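Local coordinates for protein ChiX (Serratia marcescens, PDB 5OPZ) that acts as a zinc-dependent L-Ala D-Glu endopeptidase, a peptidoglycan hydrolase required for chitinase secretion, at residues Q97-V102 against P126-T131; W90-Y95 against V113-E118; L37-V42 against R103-E108. All blocks are in the same frame, centred on the assembly; numbering follows the deposited sequence. Where two conformers were deposited one is given.

How the contacts relate
Helix 92-109 runs through all three contacts: its start meets segment 113-118 in contact 2, its middle packs on strand 127-130 in contact 1, and its later turns meet the end of helix 27-39 in contact 3. Contacts 1 and 2 have centres about 7 Å apart and share the antiparallel sheet, where a probable hydrogen bond joins His127 O to Gly116 N at 2.8 Å. Contact 3 lies about 9 Å from contact 1 and about 13 Å from contact 2, centre to centre. Glu118 OE2 and Arg103 NH2 still tie contacts 2 and 3 by a salt bridge of 3.0 Å. Contact 1 supplies one zinc ligand, His127; the Trp115 side chain lies about 9 Å from the metal.

Contact 1. Residues Q97-V102 against P126-T131; sequences QIAVAV and PHFQLT. With ZN (zinc ion), chain C.
Ala99 and Phe128 mark the closest backbone approach, 8.6 Å between their CA atoms, where helix 97-102 runs nearly parallel to strand 127-130 (19°) with 10.8 Å between the axes of the two segments. No hydrogen bond crosses this gap; a single aromatic side chain, Phe128, spans it and meets three helix residues. Its CB already points to the helix, and with CG anti to the carbonyl carbon (chi1 -64°) the ring continues that way. Val102 comes over one face, offset toward the rim, and its CG2 makes a CH-pi contact 4.1 Å from the ring centroid. The other branch of the same valine, CG1, touches the ring at CD2, 3.7 Å away. Ala99 takes the edge instead, its CB lying in the ring plane 3.9 Å from Phe128 CZ. Ile98 completes the set obliquely, with CG2 4.3 Å from Phe128 CZ.

The residues flanking Phe128 serve the metal. His127 ND1 binds the zinc ion at 2.0 Å, and His72 and Asp79 supply the other protein ligands, the His-Asp-His set of the LAS-type metallopeptidases. On the far side of the imidazole, His127 NE2 donates to Gln129 OE1 at 2.7 Å, close to the ring plane and fairly straight (162°). That bond should fix the ring's rotation and leave ND1 to face the metal. The chemistry therefore divides by residue along one strand: Phe128 joins it to the helix through apolar contacts alone, while His127 and Gln129 form first and second shells of the zinc site.

Contact 2. Residues W90-Y95 against V113-E118; sequences WEWDYY and VEWGGE
Trp92 sets its six-membered ring alongside that of Trp115, but the overlap is slight: the planes are near parallel (30°) yet slid apart, with centroids 5.3 Å from each other. The touch is made by the outer carbons of the two indoles, Trp92 CZ2 lying 3.7 Å from Trp115 CH2. With CG anti to the backbone N (chi1 170°), the Trp92 indole swings back toward segment 113-118, although its CB does not point there. The same rim also meets the 3-10 turn 116-117. Gly117 CA approaches the edge of the Trp92 ring, 3.6 Å from CH2, and the Gly117 carbonyl oxygen lies in the ring plane.

Gly117 also serves Trp115: its CA sits 3.3 Å above the plane of the Trp115 ring and over its centre. A beta carbon on Gly117 would come within 2.2 Å of Trp115 CZ2, so the fit depends on the absence of a side chain. Glu118 N, which also stands over the Trp115 ring toward its rim, closes the turn by donating to Trp115 O at 3.0 Å. From the helix, Tyr95 presents its backbone rather than its ring: Tyr95 O lies 3.6 Å from Trp115 CZ2, obliquely to the indole. Tyr95 CB adds a looser apolar touch, 4.4 Å from Trp115 CZ2, while the phenol leads away and its OH bonds Ser89 O and Ala82 N.

Trp115 is held from several sides, since its NE1 donates to Gly125 O and its ring stacks with Phe128. No hydrogen bond joins the two segments, so the start of helix 92-109 meets the end of strand 113-115 by van der Waals contact of indole rims with each other, with Tyr95 CB and with the backbone of Tyr95 and Gly117, the polar ends being satisfied elsewhere.

Contact 3. Residues L37-V42 against R103-E108; sequences LRYSLV and RRAARE
The Tyr39 ring carries the Arg104 guanidinium flat on one face, with planes only 6° apart and Arg104 CZ 3.5 Å from the ring centroid. This is a stacked cation-pi contact, joined over the same face by a CH-pi contact from Arg104 CD, 3.9 Å from the centroid. Ala105 N lies at the edge, near the ring plane, 4.2 Å from Tyr39 CD2, and the phenol tip meets Glu108. There Tyr39 OH donates to the syn lone pair of Glu108 OE1 over a short 2.5 Å, the ring and carboxylate planes standing steeply to each other (78°).

Glu108 also binds the stacked arginine through its second oxygen: Arg104 NE and Glu108 OE2 form a salt bridge of 3.0 Å, almost straight (170°) and in the guanidinium plane. The extended Arg104 chain is thus fixed by its own helix at the edge of its guanidinium and by Tyr39 on a face, and the arginine's charge probably helps keep Glu108 ionised.

Tyr39 ends helix 27-39, and Ala105 packs further back along that helix on Val32 and Leu35. Next along helix 92-109, Ala106 touches Val113 of strand 113-115, so these turns bridge helix 27-39 and the sheet.

Contact 1. Residues Q97-V102 against P126-T131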
loop_
_atom_site.group_PDB
_atom_site.type_symbol
_atom_site.label_atom_id
_atom_site.label_comp_id
_atom_site.label_asym_id
_atom_site.label_seq_id
_atom_site.Cartn_x
_atom_site.Cartn_y
_atom_site.Cartn_z
ATOM N N GLN A 97 -6.263 10.522 0.902
ATOM C CA GLN A 97 -5.816 10.889 2.246
ATOM C C GLN A 97 -4.742 9.986 2.746
ATOM O O GLN A 97 -3.810 10.457 3.411
ATOM C CB GLN A 97 -7.003 10.913 3.202
ATOM C CG GLN A 97 -7.983 12.045 2.929
ATOM C CD GLN A 97 -9.031 12.193 4.002
ATOM O OE1 GLN A 97 -8.705 12.560 5.101
ATOM N NE2 GLN A 97 -10.292 11.918 3.665
ATOM N N ILE A 98 -4.901 8.692 2.497
ATOM C CA ILE A 98 -3.831 7.745 2.821
ATOM C C ILE A 98 -2.528 8.174 2.138
ATOM O O ILE A 98 -1.442 8.115 2.755
ATOM C CB ILE A 98 -4.181 6.274 2.518
ATOM C CG1 ILE A 98 -5.352 5.850 3.384
ATOM C CG2 ILE A 98 -2.978 5.358 2.699
ATOM C CD1 ILE A 98 -6.094 4.660 2.836
ATOM N N ALA A 99 -2.597 8.534 0.862
ATOM C CA ALA A 99 -1.401 8.905 0.131
ATOM C C ALA A 99 -0.749 10.159 0.703
ATOM O O ALA A 99 0.459 10.275 0.591
ATOM C CB ALA A 99 -1.702 9.071 -1.342
ATOM N N VAL A 100 -1.505 11.093 1.288
ATOM C CA VAL A 100 -0.875 12.251 1.980
ATOM C C VAL A 100 0.058 11.725 3.081
ATOM O O VAL A 100 1.189 12.215 3.252
ATOM C CB VAL A 100 -1.922 13.192 2.588
ATOM C CG1 VAL A 100 -1.354 14.201 3.557
ATOM C CG2 VAL A 100 -2.636 13.889 1.460
ATOM N N ALA A 101 -0.459 10.788 3.876
ATOM C CA ALA A 101 0.289 10.209 4.961
ATOM C C ALA A 101 1.527 9.448 4.456
ATOM O O ALA A 101 2.596 9.558 5.056
ATOM C CB ALA A 101 -0.589 9.306 5.764
ATOM N N VAL A 102 1.363 8.644 3.403
ATOM C CA VAL A 102 2.466 7.936 2.828
ATOM C C VAL A 102 3.516 8.884 2.302
ATOM O O VAL A 102 4.716 8.640 2.527
ATOM C CB VAL A 102 2.025 6.922 1.757
ATOM C CG1 VAL A 102 3.247 6.298 1.078
ATOM C CG2 VAL A 102 1.152 5.862 2.365
ATOM N N PRO A 126 -5.132 2.050 -4.266
ATOM C CA PRO A 126 -4.441 1.193 -3.284
ATOM C C PRO A 126 -2.926 1.019 -3.413
ATOM O O PRO A 126 -2.321 0.709 -2.389
ATOM C CB PRO A 126 -5.096 -0.161 -3.492
ATOM C CG PRO A 126 -6.486 0.201 -3.921
ATOM C CD PRO A 126 -6.321 1.375 -4.837
ATOM N N HIS A 127 -2.335 1.206 -4.591
ATOM C CA HIS A 127 -0.994 0.740 -4.860
ATOM C C HIS A 127 0.057 1.737 -4.512
ATOM O O HIS A 127 0.005 2.879 -4.939
ATOM C CB HIS A 127 -0.924 0.384 -6.346
ATOM C CG HIS A 127 0.389 -0.201 -6.785
ATOM N ND1 HIS A 127 0.694 -1.535 -6.680
ATOM C CD2 HIS A 127 1.532 0.407 -7.149
ATOM C CE1 HIS A 127 1.926 -1.753 -7.073
ATOM N NE2 HIS A 127 2.464 -0.580 -7.329
ATOM N N PHE A 128 1.050 1.277 -3.747
ATOM C CA PHE A 128 2.258 2.064 -3.463
ATOM C C PHE A 128 3.500 1.187 -3.754
ATOM O O PHE A 128 3.463 -0.021 -3.439
ATOM C CB PHE A 128 2.326 2.537 -2.027
ATOM C CG PHE A 128 1.245 3.481 -1.646
ATOM C CD1 PHE A 128 -0.011 3.045 -1.280
ATOM C CD2 PHE A 128 1.435 4.819 -1.817
ATOM C CE1 PHE A 128 -0.999 3.936 -0.900
ATOM C CE2 PHE A 128 0.487 5.730 -1.413
ATOM C CZ PHE A 128 -0.750 5.288 -0.993
ATOM N N GLN A 129 4.581 1.779 -4.262
ATOM C CA GLN A 129 5.791 0.976 -4.522
ATOM C C GLN A 129 7.037 1.805 -4.357
ATOM O O GLN A 129 7.050 3.004 -4.590
ATOM C CB GLN A 129 5.774 0.305 -5.907
ATOM C CG GLN A 129 5.777 1.295 -7.057
ATOM C CD GLN A 129 5.703 0.626 -8.370
ATOM O OE1 GLN A 129 4.870 -0.242 -8.605
ATOM N NE2 GLN A 129 6.636 0.972 -9.253
ATOM N N LEU A 130 8.115 1.082 -4.052
ATOM C CA LEU A 130 9.447 1.647 -4.205
ATOM C C LEU A 130 9.800 1.724 -5.696
ATOM O O LEU A 130 9.334 0.909 -6.495
ATOM C CB LEU A 130 10.488 0.772 -3.514
ATOM C CG LEU A 130 10.298 0.623 -1.986
ATOM C CD1 LEU A 130 11.266 -0.387 -1.411
ATOM C CD2 LEU A 130 10.441 1.967 -1.272
ATOM N N THR A 131 10.586 2.719 -6.092
ATOM C CA THR A 131 10.879 2.897 -7.517
ATOM C C THR A 131 11.902 1.885 -8.002
ATOM O O THR A 131 12.785 1.466 -7.242
ATOM C CB THR A 131 11.374 4.298 -7.924
ATOM O OG1 THR A 131 12.670 4.544 -7.435
ATOM C CG2 THR A 131 10.515 5.361 -7.441
HETATM ZN ZN ZN C . -0.429 -3.192 -6.239
#

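Contact 2. Residues W90-Y95 against V113-E118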
loop_
_atom_site.group_PDB
_atom_site.type_symbol
_atom_site.label_atom_id
_atom_site.label_comp_id
_atom_site.label_asym_id
_atom_site.label_seq_id
_atom_site.Cartn_x
_atom_site.Cartn_y
_atom_site.Cartn_z
ATOM N N TRP A 90 -13.913 1.310 -0.792
ATOM C CA TRP A 90 -13.090 1.662 -2.034
ATOM C C TRP A 90 -13.157 3.125 -2.614
ATOM O O TRP A 90 -12.600 3.430 -3.707
ATOM C CB TRP A 90 -13.414 0.641 -3.126
ATOM C CG TRP A 90 -13.175 -0.709 -2.619
ATOM C CD1 TRP A 90 -14.115 -1.631 -2.250
ATOM C CD2 TRP A 90 -11.908 -1.322 -2.370
ATOM N NE1 TRP A 90 -13.518 -2.754 -1.759
ATOM C CE2 TRP A 90 -12.159 -2.602 -1.833
ATOM C CE3 TRP A 90 -10.583 -0.896 -2.513
ATOM C CZ2 TRP A 90 -11.128 -3.473 -1.468
ATOM C CZ3 TRP A 90 -9.566 -1.772 -2.159
ATOM C CH2 TRP A 90 -9.844 -3.045 -1.639
ATOM N N GLU A 91 -13.750 4.064 -1.854
ATOM C CA GLU A 91 -13.897 5.420 -2.342
ATOM C C GLU A 91 -12.557 6.167 -2.477
ATOM O O GLU A 91 -11.754 6.162 -1.564
ATOM C CB GLU A 91 -14.906 6.192 -1.482
ATOM C CG GLU A 91 -16.325 5.592 -1.462
ATOM C CD GLU A 91 -17.098 5.674 -2.786
ATOM O OE1 GLU A 91 -16.640 6.309 -3.748
ATOM O OE2 GLU A 91 -18.197 5.092 -2.884
ATOM N N TRP A 92 -12.380 6.832 -3.608
ATOM C CA TRP A 92 -11.120 7.494 -3.981
ATOM C C TRP A 92 -10.564 8.419 -2.908
ATOM O O TRP A 92 -9.387 8.395 -2.637
ATOM C CB TRP A 92 -11.331 8.321 -5.275
ATOM C CG TRP A 92 -10.183 9.217 -5.616
ATOM C CD1 TRP A 92 -10.064 10.543 -5.313
ATOM C CD2 TRP A 92 -8.954 8.841 -6.236
ATOM N NE1 TRP A 92 -8.845 11.012 -5.710
ATOM C CE2 TRP A 92 -8.133 9.991 -6.272
ATOM C CE3 TRP A 92 -8.459 7.640 -6.754
ATOM C CZ2 TRP A 92 -6.876 9.993 -6.881
ATOM C CZ3 TRP A 92 -7.197 7.623 -7.309
ATOM C CH2 TRP A 92 -6.427 8.797 -7.387
ATOM N N ASP A 93 -11.414 9.251 -2.331
ATOM C CA ASP A 93 -10.933 10.254 -1.404
ATOM C C ASP A 93 -10.201 9.684 -0.207
ATOM O O ASP A 93 -9.257 10.291 0.296
ATOM C CB ASP A 93 -12.051 11.222 -0.944
ATOM C CG ASP A 93 -12.232 12.335 -1.893
ATOM O OD1 ASP A 93 -11.210 12.859 -2.343
ATOM O OD2 ASP A 93 -13.384 12.655 -2.196
ATOM N N TYR A 94 -10.605 8.502 0.234
ATOM C CA TYR A 94 -9.923 7.853 1.343
ATOM C C TYR A 94 -8.468 7.530 0.974
ATOM O O TYR A 94 -7.548 7.734 1.768
ATOM C CB TYR A 94 -10.650 6.591 1.780
ATOM C CG TYR A 94 -12.003 6.782 2.459
ATOM C CD1 TYR A 94 -12.093 7.519 3.623
ATOM C CD2 TYR A 94 -13.129 6.168 2.002
ATOM C CE1 TYR A 94 -13.266 7.685 4.280
ATOM C CE2 TYR A 94 -14.349 6.336 2.629
ATOM C CZ TYR A 94 -14.411 7.113 3.761
ATOM O OH TYR A 94 -15.614 7.219 4.398
ATOM N N TYR A 95 -8.288 7.024 -0.245
ATOM C CA TYR A 95 -6.951 6.690 -0.743
ATOM C C TYR A 95 -6.115 7.926 -0.974
ATOM O O TYR A 95 -4.903 7.912 -0.718
ATOM C CB TYR A 95 -7.069 5.828 -2.036
ATOM C CG TYR A 95 -7.706 4.522 -1.677
ATOM C CD1 TYR A 95 -9.096 4.391 -1.622
ATOM C CD2 TYR A 95 -6.944 3.453 -1.235
ATOM C CE1 TYR A 95 -9.679 3.268 -1.125
ATOM C CE2 TYR A 95 -7.521 2.304 -0.792
ATOM C CZ TYR A 95 -8.914 2.212 -0.714
ATOM O OH TYR A 95 -9.472 1.073 -0.159
ATOM N N VAL A 113 8.213 7.098 -2.736
ATOM C CA VAL A 113 7.254 6.006 -2.901
ATOM C C VAL A 113 6.270 6.437 -3.959
ATOM O O VAL A 113 5.606 7.432 -3.789
ATOM C CB VAL A 113 6.544 5.645 -1.571
ATOM C CG1 VAL A 113 5.457 4.583 -1.760
ATOM C CG2 VAL A 113 7.603 5.211 -0.560
ATOM N N GLU A 114 6.119 5.650 -5.011
ATOM C CA GLU A 114 5.179 5.937 -6.086
ATOM C C GLU A 114 3.816 5.423 -5.685
ATOM O O GLU A 114 3.689 4.364 -5.084
ATOM C CB GLU A 114 5.601 5.261 -7.387
ATOM C CG GLU A 114 6.838 5.827 -8.055
ATOM C CD GLU A 114 7.287 5.029 -9.277
ATOM O OE1 GLU A 114 7.694 3.848 -9.151
ATOM O OE2 GLU A 114 7.222 5.590 -10.380
ATOM N N TRP A 115 2.814 6.226 -5.999
ATOM C CA TRP A 115 1.417 5.941 -5.717
ATOM C C TRP A 115 0.645 5.682 -7.029
ATOM O O TRP A 115 0.761 6.470 -7.958
ATOM C CB TRP A 115 0.790 7.120 -4.975
ATOM C CG TRP A 115 -0.633 6.976 -4.644
ATOM C CD1 TRP A 115 -1.262 5.832 -4.236
ATOM C CD2 TRP A 115 -1.653 7.987 -4.723
ATOM N NE1 TRP A 115 -2.584 6.083 -3.990
ATOM C CE2 TRP A 115 -2.855 7.393 -4.272
ATOM C CE3 TRP A 115 -1.651 9.352 -5.039
ATOM C CZ2 TRP A 115 -4.063 8.119 -4.228
ATOM C CZ3 TRP A 115 -2.845 10.066 -4.969
ATOM C CH2 TRP A 115 -4.018 9.444 -4.577
ATOM N N GLY A 116 -0.185 4.655 -7.049
ATOM C CA GLY A 116 -1.023 4.378 -8.224
ATOM C C GLY A 116 -2.029 5.452 -8.498
ATOM O O GLY A 116 -2.572 5.512 -9.583
ATOM N N GLY A 117 -2.296 6.307 -7.514
ATOM C CA GLY A 117 -3.155 7.449 -7.752
ATOM C C GLY A 117 -2.561 8.525 -8.634
ATOM O O GLY A 117 -3.282 9.394 -9.095
ATOM N N GLU A 118 -1.272 8.382 -8.941
ATOM C CA GLU A 118 -0.540 9.239 -9.862
ATOM C C GLU A 118 0.018 8.501 -11.084
ATOM O O GLU A 118 0.885 9.020 -11.800
ATOM C CB GLU A 118 0.600 9.933 -9.083
ATOM C CG GLU A 118 0.086 10.945 -8.074
ATOM C CD GLU A 118 1.080 11.331 -6.968
ATOM O OE1 GLU A 118 2.249 10.877 -6.938
ATOM O OE2 GLU A 118 0.720 12.202 -6.161
#

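Contact 3. Residues L37-V42 against R103-E108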
loop_
_atom_site.group_PDB
_atom_site.type_symbol
_atom_site.label_atom_id
_atom_site.label_comp_id
_atom_site.label_asym_id
_atom_site.label_seq_id
_atom_site.Cartn_x
_atom_site.Cartn_y
_atom_site.Cartn_z
ATOM N N LEU A 37 0.855 4.793 8.958
ATOM C CA LEU A 37 -0.237 4.433 9.901
ATOM C C LEU A 37 -0.395 5.442 11.021
ATOM O O LEU A 37 -1.481 5.608 11.541
ATOM C CB LEU A 37 -0.012 3.060 10.527
ATOM C CG LEU A 37 -0.087 1.875 9.555
ATOM C CD1 LEU A 37 0.552 0.626 10.134
ATOM C CD2 LEU A 37 -1.553 1.607 9.260
ATOM N N ARG A 38 0.667 6.080 11.448
ATOM C CA ARG A 38 0.588 7.092 12.485
ATOM C C ARG A 38 -0.005 8.386 12.033
ATOM O O ARG A 38 -0.591 9.112 12.832
ATOM C CB ARG A 38 1.973 7.399 13.022
ATOM C CG ARG A 38 2.788 6.234 13.522
ATOM C CD ARG A 38 2.036 5.285 14.394
ATOM N NE ARG A 38 1.327 5.955 15.473
ATOM C CZ ARG A 38 0.567 5.321 16.356
ATOM N NH1 ARG A 38 0.434 4.007 16.326
ATOM N NH2 ARG A 38 -0.080 6.023 17.286
ATOM N N TYR A 39 0.193 8.724 10.771
ATOM C CA TYR A 39 -0.156 10.031 10.226
ATOM C C TYR A 39 -1.500 10.125 9.552
ATOM O O TYR A 39 -2.083 11.185 9.505
ATOM C CB TYR A 39 0.876 10.500 9.207
ATOM C CG TYR A 39 2.312 10.679 9.770
ATOM C CD1 TYR A 39 2.566 10.961 11.130
ATOM C CD2 TYR A 39 3.395 10.538 8.935
ATOM C CE1 TYR A 39 3.851 11.123 11.605
ATOM C CE2 TYR A 39 4.659 10.685 9.392
ATOM C CZ TYR A 39 4.879 10.958 10.723
ATOM O OH TYR A 39 6.134 11.116 11.140
ATOM N N SER A 40 -1.957 9.030 8.963
ATOM C CA SER A 40 -3.193 9.041 8.185
ATOM C C SER A 40 -4.432 9.357 9.013
ATOM O O SER A 40 -4.618 8.772 10.067
ATOM C CB SER A 40 -3.398 7.687 7.539
ATOM O OG SER A 40 -4.516 7.722 6.677
ATOM N N LEU A 41 -5.273 10.266 8.522
ATOM C CA LEU A 41 -6.591 10.485 9.134
ATOM C C LEU A 41 -7.539 9.303 8.912
ATOM O O LEU A 41 -8.512 9.157 9.599
ATOM C CB LEU A 41 -7.215 11.816 8.627
ATOM C CG LEU A 41 -6.764 13.131 9.269
ATOM C CD1 LEU A 41 -7.310 13.202 10.693
ATOM C CD2 LEU A 41 -5.267 13.362 9.256
ATOM N N VAL A 42 -7.283 8.547 7.875
ATOM C CA VAL A 42 -8.098 7.429 7.448
ATOM C C VAL A 42 -7.404 6.155 7.886
ATOM O O VAL A 42 -6.301 5.866 7.418
ATOM C CB VAL A 42 -8.217 7.451 5.904
ATOM C CG1 VAL A 42 -8.987 6.243 5.422
ATOM C CG2 VAL A 42 -8.876 8.746 5.492
ATOM N N ARG A 103 3.099 9.934 1.617
ATOM C CA ARG A 103 4.051 10.913 1.070
ATOM C C ARG A 103 4.821 11.627 2.157
ATOM O O ARG A 103 6.023 11.853 2.020
ATOM C CB ARG A 103 3.266 11.954 0.247
ATOM C CG ARG A 103 3.954 12.883 -0.708
ATOM C CD ARG A 103 2.987 13.653 -1.646
ATOM N NE ARG A 103 2.098 12.838 -2.467
ATOM C CZ ARG A 103 0.754 12.765 -2.394
ATOM N NH1 ARG A 103 0.008 13.451 -1.514
ATOM N NH2 ARG A 103 0.128 11.981 -3.266
ATOM N N ARG A 104 4.181 11.919 3.271
ATOM C CA ARG A 104 4.879 12.571 4.389
ATOM C C ARG A 104 5.869 11.581 4.998
ATOM O O ARG A 104 7.047 11.917 5.209
ATOM C CB ARG A 104 3.897 13.025 5.452
ATOM C CG ARG A 104 4.541 13.534 6.723
ATOM C CD ARG A 104 3.531 13.881 7.793
ATOM N NE ARG A 104 4.216 14.058 9.056
ATOM C CZ ARG A 104 3.615 14.284 10.218
ATOM N NH1 ARG A 104 2.298 14.382 10.289
ATOM N NH2 ARG A 104 4.339 14.424 11.310
ATOM N N ALA A 105 5.445 10.352 5.311
ATOM C CA ALA A 105 6.369 9.348 5.805
ATOM C C ALA A 105 7.548 9.122 4.881
ATOM O O ALA A 105 8.702 8.971 5.350
ATOM C CB ALA A 105 5.643 8.036 6.089
ATOM N N ALA A 106 7.245 8.970 3.601
ATOM C CA ALA A 106 8.278 8.731 2.639
ATOM C C ALA A 106 9.323 9.818 2.673
ATOM O O ALA A 106 10.539 9.551 2.671
ATOM C CB ALA A 106 7.665 8.565 1.262
ATOM N N ARG A 107 8.874 11.057 2.646
ATOM C CA ARG A 107 9.751 12.194 2.687
ATOM C C ARG A 107 10.626 12.213 3.921
ATOM O O ARG A 107 11.851 12.425 3.852
ATOM C CB ARG A 107 8.896 13.455 2.659
ATOM C CG ARG A 107 9.673 14.713 2.370
ATOM C CD ARG A 107 8.731 15.854 2.022
ATOM N NE ARG A 107 7.765 16.188 3.061
ATOM C CZ ARG A 107 6.457 15.983 2.943
ATOM N NH1 ARG A 107 5.971 15.446 1.839
ATOM N NH2 ARG A 107 5.634 16.336 3.916
ATOM N N GLU A 108 10.009 11.965 5.060
ATOM C CA GLU A 108 10.752 11.919 6.311
ATOM C C GLU A 108 11.852 10.853 6.268
ATOM O O GLU A 108 12.904 11.055 6.861
ATOM C CB GLU A 108 9.798 11.660 7.460
ATOM C CG GLU A 108 8.971 12.896 7.803
ATOM C CD GLU A 108 7.970 12.653 8.879
ATOM O OE1 GLU A 108 7.994 11.535 9.447
ATOM O OE2 GLU A 108 7.174 13.574 9.100
#